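PDB 3GRZ: ribosomal protein L11 methyltransferase from Lactobacillus delbrueckii subsp. bulgaricus ATCC BAA-365, which probably trimethylates lysine of ribosomal protein L11 with S-adenosyl-L-methionine, here as its C-terminal methyltransferase fragment. Local coordinates for residues 65-70 with 87-92. Residues are numbered along the deposited sequence; the frame is centred on the assembly and turned at random.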
loop_
_atom_site.group_PDB
_atom_site.type_symbol
_atom_site.label_atom_id
_atom_site.label_comp_id
_atom_site.label_asym_id
_atom_site.label_seq_id
_atom_site.Cartn_x
_atom_site.Cartn_y
_atom_site.Cartn_z
ATOM N N ALA B 65 -18.118 5.268 0.191
ATOM C CA ALA B 65 -19.043 4.398 -0.539
ATOM C C ALA B 65 -18.235 3.283 -1.177
ATOM O O ALA B 65 -17.278 3.551 -1.899
ATOM C CB ALA B 65 -19.823 5.159 -1.615
ATOM N N ASP B 66 -18.620 2.040 -0.888
ATOM C CA ASP B 66 -18.035 0.858 -1.503
ATOM C C ASP B 66 -19.040 0.319 -2.506
ATOM O O ASP B 66 -20.074 -0.240 -2.129
ATOM C CB ASP B 66 -17.701 -0.192 -0.434
ATOM C CG ASP B 66 -17.134 -1.497 -1.024
ATOM O OD1 ASP B 66 -16.647 -1.496 -2.184
ATOM O OD2 ASP B 66 -17.177 -2.535 -0.316
ATOM N N VAL B 67 -18.729 0.488 -3.782
ATOM C CA VAL B 67 -19.664 0.196 -4.862
ATOM C C VAL B 67 -19.389 -1.198 -5.402
ATOM O O VAL B 67 -18.244 -1.518 -5.706
ATOM C CB VAL B 67 -19.539 1.251 -5.999
ATOM C CG1 VAL B 67 -20.494 0.945 -7.143
ATOM C CG2 VAL B 67 -19.811 2.647 -5.460
ATOM N N GLY B 68 -20.431 -2.024 -5.525
ATOM C CA GLY B 68 -20.258 -3.419 -5.956
ATOM C C GLY B 68 -19.628 -4.249 -4.857
ATOM O O GLY B 68 -18.715 -5.034 -5.102
ATOM N N THR B 69 -20.130 -4.074 -3.639
ATOM C CA THR B 69 -19.460 -4.554 -2.425
ATOM C C THR B 69 -19.207 -6.078 -2.358
ATOM O O THR B 69 -18.263 -6.522 -1.687
ATOM C CB THR B 69 -20.191 -4.025 -1.149
ATOM O OG1 THR B 69 -19.344 -4.153 -0.005
ATOM C CG2 THR B 69 -21.492 -4.788 -0.886
ATOM N N GLY B 70 -20.029 -6.860 -3.069
ATOM C CA GLY B 70 -19.899 -8.325 -3.109
ATOM C C GLY B 70 -20.025 -8.923 -1.727
ATOM O O GLY B 70 -21.091 -8.881 -1.112
ATOM N N LEU B 87 -21.078 3.321 3.393
ATOM C CA LEU B 87 -22.204 2.793 2.647
ATOM C C LEU B 87 -21.664 1.748 1.679
ATOM O O LEU B 87 -20.707 2.006 0.948
ATOM C CB LEU B 87 -22.933 3.894 1.865
ATOM C CG LEU B 87 -24.019 3.400 0.892
ATOM C CD1 LEU B 87 -25.212 2.752 1.641
ATOM C CD2 LEU B 87 -24.496 4.537 0.010
ATOM N N ALA B 88 -22.268 0.565 1.696
ATOM C CA ALA B 88 -21.899 -0.500 0.776
ATOM C C ALA B 88 -23.086 -0.783 -0.147
ATOM O O ALA B 88 -24.221 -0.976 0.331
ATOM C CB ALA B 88 -21.495 -1.746 1.562
ATOM N N THR B 89 -22.842 -0.776 -1.462
ATOM C CA THR B 89 -23.903 -1.018 -2.448
ATOM C C THR B 89 -23.641 -2.242 -3.326
ATOM O O THR B 89 -22.483 -2.582 -3.600
ATOM C CB THR B 89 -24.173 0.206 -3.378
ATOM O OG1 THR B 89 -23.159 0.290 -4.380
ATOM C CG2 THR B 89 -24.232 1.510 -2.593
ATOM N N ASP B 90 -24.718 -2.905 -3.751
ATOM C CA ASP B 90 -24.645 -3.953 -4.784
ATOM C C ASP B 90 -26.038 -4.245 -5.312
ATOM O O ASP B 90 -27.026 -3.818 -4.719
ATOM C CB ASP B 90 -23.983 -5.234 -4.251
ATOM C CG ASP B 90 -23.123 -5.957 -5.317
ATOM O OD1 ASP B 90 -23.497 -5.992 -6.507
ATOM O OD2 ASP B 90 -22.062 -6.498 -4.962
ATOM N N ILE B 91 -26.113 -4.977 -6.421
ATOM C CA ILE B 91 -27.381 -5.251 -7.105
ATOM C C ILE B 91 -28.144 -6.469 -6.578
ATOM O O ILE B 91 -29.337 -6.599 -6.826
ATOM C CB ILE B 91 -27.186 -5.452 -8.631
ATOM C CG1 ILE B 91 -26.080 -6.479 -8.912
ATOM C CG2 ILE B 91 -26.897 -4.147 -9.302
ATOM C CD1 ILE B 91 -26.124 -7.087 -10.311
ATOM N N SER B 92 -27.463 -7.361 -5.862
ATOM C CA SER B 92 -28.074 -8.632 -5.486
ATOM C C SER B 92 -28.449 -8.728 -4.013
ATOM O O SER B 92 -27.768 -8.167 -3.145
ATOM C CB SER B 92 -27.159 -9.804 -5.868
ATOM O OG SER B 92 -26.049 -9.889 -4.995
#
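Asp90 reaches across to the glycine-rich turn after strand 63-67, where its OD2 accepts the N-H of Gly70 nearly along the C-O axis (N to OD2 2.8 Å). Its other oxygen, OD1, takes the N-H of Ile91 on its anti lone pair and also hydrogen-bonds a glycerol, probably from the crystallisation liquor. An alanine here would probably leave Gly70 N without this acceptor and the turn freer to shift. One residue back, Thr89 O receives a straight bond from Thr69 N (2.8 Å, 171°) and a weak one from Gly68 N. Thr69 OG1, anti to its backbone N (chi1 -163°), lies 3.6 Å from Ala88 CB and donates to Asp66 OD2 from above the carboxylate plane, tying the turn back to its own strand. Earlier along the two strands, Asp66 N to Leu87 O and Thr89 N to Asp66 O continue the parallel ladder. Gly68 and Asp90 are predicted to bind S-adenosyl-L-methionine, consistent with a Rossmann-type cofactor site at the C-terminal ends of these strands. Ser95 OG of helix 93-105 also bonds Asp90 OD2. Asp66, Thr69 and Ala88 pack against Ala75 of crossover helix 73-80, while strands 126-132 and 112-115 flank the pair within the sheet.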